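Local coordinates for protein putative dioxygenase (1H-3-hydroxy-4-oxoquinaldine 2,4-dioxygenase) (Mycobacteroides abscessus subsp. abscessus, PDB 6RA3) that cleaves the ring of the Pseudomonas quinolone signal (PQS) with dioxygen, giving N-octanoylanthranilate and carbon monoxide, on an alpha/beta-hydrolase scaffold, at residues P23-L28 against S89-A94; R50-C55 against G80-L85. All blocks are in the same frame, centred on the assembly; numbering follows the deposited sequence.

Contact 1. Residues P23-L28 against S89-A94; sequences PVFVTL and SFVPIA
The Phe25 ring meets Val91 O at its edge, near the ring plane, and sets its CD1 4.0 Å from Ile93 CD1, touching Val91 CB as well. This side of the sheet, where Phe25, Val91 and Ile93 lie, is covered by Ala260 and Leu264 of helix 253-266. On the opposite side of the sheet, CG2 of Val26 meets the Phe90 ring, 3.8 Å from CD2. Phe90 CG sits between the backbone N and the carbonyl carbon (chi1 61°), and the ring then reaches Ile105 and Leu109 of helix 99-109. Further along, Leu28 runs alongside Pro92, CD1 against CB.

Five backbone bonds join the parallel strands. Val91 N gives to Val24 O at 2.7 Å, nearly in line with the carbonyl, and Ile93 N to Val26 O at 2.7 Å. The bond from Val26 N to Val91 O is longer, 3.2 Å, with the donor well above the carbonyl plane though its N-H points almost straight at the oxygen (174°). Pro92 has no N-H, but its bridge partner is Val26, whose N and O bond to Val91 and Ile93, so the ladder runs past the proline unbroken. Pro92 CA adds a CA-H...O contact to Val26 O. These are central strands of the alpha/beta-hydrolase sheet: much of the backbone polarity is met strand to strand, leaving largely apolar side chains for the helices on both faces.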
ATOM      1  N   PRO A  23     -10.939 -20.679 -16.254  1.00 47.25           N
ATOM      2  CA  PRO A  23     -11.434 -20.274 -14.935  1.00 45.82           C
ATOM      3  C   PRO A  23     -10.401 -19.490 -14.150  1.00 43.65           C
ATOM      4  O   PRO A  23      -9.197 -19.757 -14.218  1.00 38.17           O
ATOM      5  CB  PRO A  23     -11.752 -21.605 -14.239  1.00 46.29           C
ATOM      6  CG  PRO A  23     -11.921 -22.582 -15.339  1.00 50.60           C
ATOM      7  CD  PRO A  23     -10.939 -22.144 -16.401  1.00 49.15           C
ATOM      8  N   VAL A  24     -10.914 -18.547 -13.367  1.00 39.31           N
ATOM      9  CA  VAL A  24     -10.116 -17.674 -12.520  1.00 39.56           C
ATOM     10  C   VAL A  24      -9.906 -18.356 -11.171  1.00 35.96           C
ATOM     11  O   VAL A  24     -10.853 -18.893 -10.581  1.00 31.32           O
ATOM     12  CB  VAL A  24     -10.831 -16.319 -12.367  1.00 38.23           C
ATOM     13  CG1 VAL A  24     -10.086 -15.350 -11.416  1.00 36.14           C
ATOM     14  CG2 VAL A  24     -11.062 -15.705 -13.738  1.00 39.23           C
ATOM     15  N   PHE A  25      -8.673 -18.347 -10.673  1.00 31.28           N
ATOM     16  CA  PHE A  25      -8.455 -18.697  -9.272  1.00 31.08           C
ATOM     17  C   PHE A  25      -8.895 -17.550  -8.351  1.00 39.27           C
ATOM     18  O   PHE A  25      -8.477 -16.403  -8.529  1.00 23.60           O
ATOM     19  CB  PHE A  25      -6.997 -19.024  -9.026  1.00 36.98           C
ATOM     20  CG  PHE A  25      -6.559 -20.330  -9.618  1.00 45.77           C
ATOM     21  CD1 PHE A  25      -7.303 -21.485  -9.415  1.00 42.15           C
ATOM     22  CD2 PHE A  25      -5.402 -20.406 -10.379  1.00 49.09           C
ATOM     23  CE1 PHE A  25      -6.895 -22.693  -9.946  1.00 50.87           C
ATOM     24  CE2 PHE A  25      -4.990 -21.612 -10.916  1.00 51.56           C
ATOM     25  CZ  PHE A  25      -5.738 -22.757 -10.701  1.00 55.63           C
ATOM     26  N   VAL A  26      -9.731 -17.859  -7.353  1.00 34.94           N
ATOM     27  CA  VAL A  26     -10.164 -16.877  -6.356  1.00 26.98           C
ATOM     28  C   VAL A  26      -9.725 -17.388  -4.994  1.00 35.64           C
ATOM     29  O   VAL A  26     -10.195 -18.438  -4.526  1.00 29.77           O
ATOM     30  CB  VAL A  26     -11.675 -16.610  -6.398  1.00 32.55           C
ATOM     31  CG1 VAL A  26     -12.062 -15.604  -5.312  1.00 33.12           C
ATOM     32  CG2 VAL A  26     -12.097 -16.092  -7.746  1.00 30.16           C
ATOM     33  N   THR A  27      -8.769 -16.691  -4.392  1.00 29.62           N
ATOM     34  CA  THR A  27      -8.252 -17.067  -3.102  1.00 33.30           C
ATOM     35  C   THR A  27      -9.102 -16.422  -2.016  1.00 38.33           C
ATOM     36  O   THR A  27      -9.544 -15.271  -2.137  1.00 29.22           O
ATOM     37  CB  THR A  27      -6.786 -16.683  -2.922  1.00 37.33           C
ATOM     38  OG1 THR A  27      -6.650 -15.283  -2.633  1.00 31.39           O
ATOM     39  CG2 THR A  27      -5.981 -17.049  -4.157  1.00 44.99           C
ATOM     40  N   LEU A  28      -9.366 -17.207  -0.982  1.00 35.50           N
ATOM     41  CA  LEU A  28     -10.220 -16.820   0.135  1.00 35.45           C
ATOM     42  C   LEU A  28      -9.491 -17.284   1.372  1.00 36.00           C
ATOM     43  O   LEU A  28      -9.137 -18.464   1.471  1.00 31.52           O
ATOM     44  CB  LEU A  28     -11.603 -17.457   0.041  1.00 29.43           C
ATOM     45  CG  LEU A  28     -12.412 -17.106  -1.201  1.00 34.69           C
ATOM     46  CD1 LEU A  28     -13.594 -18.046  -1.336  1.00 33.09           C
ATOM     47  CD2 LEU A  28     -12.876 -15.659  -1.195  1.00 35.33           C
ATOM     48  N   SER A  89     -16.315 -17.910 -15.018  1.00 48.09           N
ATOM     49  CA  SER A  89     -16.119 -19.148 -14.287  1.00 44.21           C
ATOM     50  C   SER A  89     -14.878 -19.040 -13.415  1.00 40.48           C
ATOM     51  O   SER A  89     -13.870 -18.439 -13.801  1.00 41.05           O
ATOM     52  CB  SER A  89     -16.014 -20.344 -15.237  1.00 50.75           C
ATOM     53  OG  SER A  89     -14.917 -20.223 -16.128  1.00 53.40           O
ATOM     54  N   PHE A  90     -14.954 -19.619 -12.220  1.00 38.71           N
ATOM     55  CA  PHE A  90     -13.868 -19.455 -11.280  1.00 37.75           C
ATOM     56  C   PHE A  90     -13.831 -20.614 -10.311  1.00 35.11           C
ATOM     57  O   PHE A  90     -14.821 -21.317 -10.091  1.00 37.42           O
ATOM     58  CB  PHE A  90     -13.966 -18.108 -10.534  1.00 39.29           C
ATOM     59  CG  PHE A  90     -15.223 -17.921  -9.693  1.00 34.05           C
ATOM     60  CD1 PHE A  90     -16.364 -17.347 -10.231  1.00 37.41           C
ATOM     61  CD2 PHE A  90     -15.220 -18.248  -8.354  1.00 35.20           C
ATOM     62  CE1 PHE A  90     -17.509 -17.125  -9.437  1.00 31.07           C
ATOM     63  CE2 PHE A  90     -16.347 -18.025  -7.553  1.00 27.46           C
ATOM     64  CZ  PHE A  90     -17.479 -17.468  -8.092  1.00 31.76           C
ATOM     65  N   VAL A  91     -12.661 -20.772  -9.724  1.00 32.11           N
ATOM     66  CA  VAL A  91     -12.343 -21.870  -8.831  1.00 35.13           C
ATOM     67  C   VAL A  91     -11.901 -21.276  -7.503  1.00 38.83           C
ATOM     68  O   VAL A  91     -10.749 -20.871  -7.348  1.00 35.37           O
ATOM     69  CB  VAL A  91     -11.245 -22.770  -9.426  1.00 35.01           C
ATOM     70  CG1 VAL A  91     -10.706 -23.710  -8.382  1.00 31.36           C
ATOM     71  CG2 VAL A  91     -11.787 -23.527 -10.620  1.00 35.92           C
ATOM     72  N   PRO A  92     -12.790 -21.232  -6.502  1.00 39.98           N
ATOM     73  CA  PRO A  92     -12.365 -20.816  -5.162  1.00 34.54           C
ATOM     74  C   PRO A  92     -11.282 -21.712  -4.585  1.00 32.04           C
ATOM     75  O   PRO A  92     -11.332 -22.933  -4.704  1.00 36.03           O
ATOM     76  CB  PRO A  92     -13.649 -20.910  -4.340  1.00 28.68           C
ATOM     77  CG  PRO A  92     -14.750 -20.784  -5.310  1.00 42.37           C
ATOM     78  CD  PRO A  92     -14.262 -21.338  -6.612  1.00 35.77           C
ATOM     79  N   ILE A  93     -10.286 -21.077  -3.974  1.00 26.03           N
ATOM     80  CA  ILE A  93      -9.307 -21.711  -3.106  1.00 29.73           C
ATOM     81  C   ILE A  93      -9.494 -21.074  -1.729  1.00 38.18           C
ATOM     82  O   ILE A  93      -9.351 -19.853  -1.597  1.00 34.68           O
ATOM     83  CB  ILE A  93      -7.866 -21.513  -3.604  1.00 31.63           C
ATOM     84  CG1 ILE A  93      -7.715 -21.938  -5.081  1.00 37.31           C
ATOM     85  CG2 ILE A  93      -6.856 -22.256  -2.689  1.00 27.86           C
ATOM     86  CD1 ILE A  93      -6.241 -21.863  -5.596  1.00 39.35           C
ATOM     87  N   ALA A  94      -9.800 -21.887  -0.703  1.00 37.75           N
ATOM     88  CA  ALA A  94     -10.262 -21.361   0.590  1.00 35.68           C
ATOM     89  C   ALA A  94      -9.547 -22.012   1.766  1.00 40.90           C
ATOM     90  O   ALA A  94      -9.498 -23.246   1.873  1.00 39.35           O
ATOM     91  CB  ALA A  94     -11.771 -21.551   0.726  1.00 34.39           C
TER

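Contact 2. Residues R50-C55 against G80-L85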
ATOM      1  N   ARG A  50      -5.705 -16.123 -14.494  1.00 30.82           N
ATOM      2  CA  ARG A  50      -6.084 -14.925 -13.768  1.00 27.86           C
ATOM      3  C   ARG A  50      -6.396 -15.341 -12.350  1.00 35.57           C
ATOM      4  O   ARG A  50      -7.187 -16.264 -12.130  1.00 30.20           O
ATOM      5  CB  ARG A  50      -7.298 -14.249 -14.395  1.00 27.44           C
ATOM      6  CG  ARG A  50      -7.759 -12.932 -13.708  1.00 30.01           C
ATOM      7  CD  ARG A  50      -9.059 -12.409 -14.311  1.00 34.77           C
ATOM      8  NE  ARG A  50      -9.440 -11.123 -13.765  1.00 31.27           N
ATOM      9  CZ  ARG A  50     -10.527 -10.452 -14.113  1.00 27.51           C
ATOM     10  NH1 ARG A  50     -11.364 -10.943 -14.992  1.00 34.05           N
ATOM     11  NH2 ARG A  50     -10.771  -9.268 -13.570  1.00 36.09           N
ATOM     12  N   THR A  51      -5.720 -14.701 -11.400  1.00 31.98           N
ATOM     13  CA  THR A  51      -5.893 -14.952  -9.977  1.00 27.70           C
ATOM     14  C   THR A  51      -6.379 -13.678  -9.291  1.00 33.78           C
ATOM     15  O   THR A  51      -5.763 -12.616  -9.435  1.00 27.13           O
ATOM     16  CB  THR A  51      -4.578 -15.427  -9.395  1.00 28.57           C
ATOM     17  OG1 THR A  51      -4.245 -16.681 -10.000  1.00 36.83           O
ATOM     18  CG2 THR A  51      -4.660 -15.574  -7.861  1.00 34.81           C
ATOM     19  N   VAL A  52      -7.499 -13.786  -8.575  1.00 32.83           N
ATOM     20  CA  VAL A  52      -8.101 -12.696  -7.803  1.00 31.92           C
ATOM     21  C   VAL A  52      -8.018 -13.116  -6.342  1.00 32.06           C
ATOM     22  O   VAL A  52      -8.648 -14.106  -5.942  1.00 29.21           O
ATOM     23  CB  VAL A  52      -9.560 -12.426  -8.216  1.00 25.27           C
ATOM     24  CG1 VAL A  52     -10.236 -11.423  -7.255  1.00 27.09           C
ATOM     25  CG2 VAL A  52      -9.665 -11.947  -9.631  1.00 27.09           C
ATOM     26  N   ARG A  53      -7.217 -12.407  -5.556  1.00 30.58           N
ATOM     27  CA  ARG A  53      -7.130 -12.667  -4.123  1.00 31.33           C
ATOM     28  C   ARG A  53      -8.104 -11.742  -3.402  1.00 36.84           C
ATOM     29  O   ARG A  53      -8.116 -10.535  -3.654  1.00 28.23           O
ATOM     30  CB  ARG A  53      -5.712 -12.470  -3.600  1.00 24.50           C
ATOM     31  CG  ARG A  53      -4.672 -13.350  -4.237  1.00 31.44           C
ATOM     32  CD  ARG A  53      -3.372 -13.273  -3.483  1.00 31.56           C
ATOM     33  NE  ARG A  53      -2.772 -11.955  -3.675  1.00 33.10           N
ATOM     34  CZ  ARG A  53      -1.739 -11.484  -2.993  1.00 35.70           C
ATOM     35  NH1 ARG A  53      -1.160 -12.207  -2.042  1.00 37.82           N
ATOM     36  NH2 ARG A  53      -1.276 -10.277  -3.277  1.00 35.14           N
ATOM     37  N   VAL A  54      -8.948 -12.312  -2.536  1.00 35.11           N
ATOM     38  CA  VAL A  54     -10.076 -11.588  -1.963  1.00 30.43           C
ATOM     39  C   VAL A  54      -9.937 -11.544  -0.449  1.00 33.35           C
ATOM     40  O   VAL A  54      -9.627 -12.550   0.193  1.00 25.93           O
ATOM     41  CB  VAL A  54     -11.421 -12.223  -2.350  1.00 33.16           C
ATOM     42  CG1 VAL A  54     -12.558 -11.525  -1.627  1.00 35.87           C
ATOM     43  CG2 VAL A  54     -11.637 -12.160  -3.833  1.00 33.10           C
ATOM     44  N   CYS A  55     -10.185 -10.368   0.112  1.00 31.56           N
ATOM     45  CA  CYS A  55     -10.226 -10.160   1.552  1.00 31.22           C
ATOM     46  C   CYS A  55     -11.681 -10.151   2.000  1.00 23.62           C
ATOM     47  O   CYS A  55     -12.555  -9.696   1.267  1.00 23.76           O
ATOM     48  CB  CYS A  55      -9.570  -8.826   1.933  1.00 29.03           C
ATOM     49  SG  CYS A  55      -7.789  -8.708   1.747  1.00 32.89           S
ATOM     50  N   GLY A  80     -20.277 -10.635  -5.318  1.00 34.13           N
ATOM     51  CA  GLY A  80     -20.532  -9.309  -5.855  1.00 36.30           C
ATOM     52  C   GLY A  80     -19.278  -8.702  -6.455  1.00 27.88           C
ATOM     53  O   GLY A  80     -19.336  -8.008  -7.478  1.00 32.76           O
ATOM     54  N   LEU A  81     -18.130  -8.964  -5.827  1.00 25.53           N
ATOM     55  CA  LEU A  81     -16.851  -8.489  -6.351  1.00 27.71           C
ATOM     56  C   LEU A  81     -16.542  -9.132  -7.701  1.00 34.88           C
ATOM     57  O   LEU A  81     -16.111  -8.455  -8.638  1.00 26.59           O
ATOM     58  CB  LEU A  81     -15.732  -8.801  -5.362  1.00 23.21           C
ATOM     59  CG  LEU A  81     -14.369  -8.211  -5.720  1.00 28.61           C
ATOM     60  CD1 LEU A  81     -14.354  -6.717  -5.391  1.00 36.56           C
ATOM     61  CD2 LEU A  81     -13.284  -8.934  -5.010  1.00 26.15           C
ATOM     62  N   LEU A  82     -16.769 -10.436  -7.825  1.00 27.27           N
ATOM     63  CA  LEU A  82     -16.427 -11.129  -9.069  1.00 34.61           C
ATOM     64  C   LEU A  82     -17.300 -10.666 -10.244  1.00 34.99           C
ATOM     65  O   LEU A  82     -16.795 -10.473 -11.366  1.00 33.64           O
ATOM     66  CB  LEU A  82     -16.517 -12.635  -8.838  1.00 36.79           C
ATOM     67  CG  LEU A  82     -15.508 -13.097  -7.787  1.00 23.70           C
ATOM     68  CD1 LEU A  82     -15.710 -14.565  -7.282  1.00 30.24           C
ATOM     69  CD2 LEU A  82     -14.060 -12.974  -8.270  1.00 33.41           C
ATOM     70  N   ASP A  83     -18.604 -10.477 -10.011  1.00 28.89           N
ATOM     71  CA  ASP A  83     -19.477  -9.864 -11.005  1.00 35.45           C
ATOM     72  C   ASP A  83     -18.975  -8.483 -11.416  1.00 37.77           C
ATOM     73  O   ASP A  83     -19.018  -8.135 -12.595  1.00 36.08           O
ATOM     74  CB  ASP A  83     -20.898  -9.757 -10.465  1.00 34.66           C
ATOM     75  CG  ASP A  83     -21.565 -11.121 -10.254  1.00 46.14           C
ATOM     76  OD1 ASP A  83     -20.969 -12.161 -10.620  1.00 41.22           O
ATOM     77  OD2 ASP A  83     -22.687 -11.143  -9.694  1.00 45.38           O
ATOM     78  N   ALA A  84     -18.508  -7.677 -10.452  1.00 36.71           N
ATOM     79  CA  ALA A  84     -17.990  -6.355 -10.779  1.00 37.92           C
ATOM     80  C   ALA A  84     -16.701  -6.452 -11.597  1.00 33.28           C
ATOM     81  O   ALA A  84     -16.462  -5.627 -12.489  1.00 36.10           O
ATOM     82  CB  ALA A  84     -17.755  -5.544  -9.500  1.00 34.57           C
ATOM     83  N   LEU A  85     -15.864  -7.447 -11.314  1.00 31.82           N
ATOM     84  CA  LEU A  85     -14.615  -7.650 -12.050  1.00 36.45           C
ATOM     85  C   LEU A  85     -14.792  -8.475 -13.325  1.00 42.09           C
ATOM     86  O   LEU A  85     -13.788  -8.865 -13.941  1.00 33.12           O
ATOM     87  CB  LEU A  85     -13.587  -8.322 -11.161  1.00 30.12           C
ATOM     88  CG  LEU A  85     -13.139  -7.544  -9.918  1.00 37.65           C
ATOM     89  CD1 LEU A  85     -12.338  -8.434  -8.987  1.00 30.69           C
ATOM     90  CD2 LEU A  85     -12.322  -6.328 -10.316  1.00 37.84           C
TER
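Leu85 O, the carbonyl just past the end of helix 71-84, receives two N-H groups from the guanidinium of Arg50. In the sounder bond NH2 meets a lone pair of Leu85 O within the plane of the carbonyl, at 3.1 Å; the one from NH1, at 3.4 Å, is weak. This is helix-on-sheet packing of the alpha/beta-hydrolase fold, the last turn of helix 71-84 packed against strand 51-54. Arg50 spans the gap fully stretched: CG is anti to the backbone N (chi1 -178°), and the chain stays extended as far as NE. Leu85 O lies near the edge of the guanidinium, whose NH2 also makes a salt bridge to Asp16 on strand 10-17. That carboxylate probably offsets a nearby like charge, Lys145 of the second subunit, which comes close to NH1.

Beyond the arginine the contact is aliphatic. Val52 and Leu85 meet tip to tip, CG1 lying 4.0 Å from CD1, and the same Val52 methyl touches Leu82 CD2 a little farther off. Leu85 therefore works at both ends, its carbonyl held by Arg50 and its branch set on the strand. Phe14 of strand 10-17 packs against Leu81 and Leu85, while Leu82 also reaches Val26 of strand 24-28. One turn before Leu85, Leu81 repeats the tip-to-tip approach, its CD2 3.8 Å from Val54 CG2.

In the fold
The two contacts have centres about 9 Å apart and share one sheet, in which strand 51-54 lies beside strand 24-28, with strand 90-95 on the far side of 24-28. Both segments of contact 2 fall, in sequence, between the two strands of contact 1: strand 24-28, strand 51-54, helix 71-84, then strand 90-95. The helix thus carries the chain over the sheet from strand 51-54 to strand 90-95, passing strand 24-28 in a right-handed beta-alpha-beta crossover. Probable backbone hydrogen bonds tie the two contacts directly, Phe25 O to Val52 N and Phe25 N to Arg50 O. Strand 90-95 then leads on toward His97, a likely substrate-binding residue.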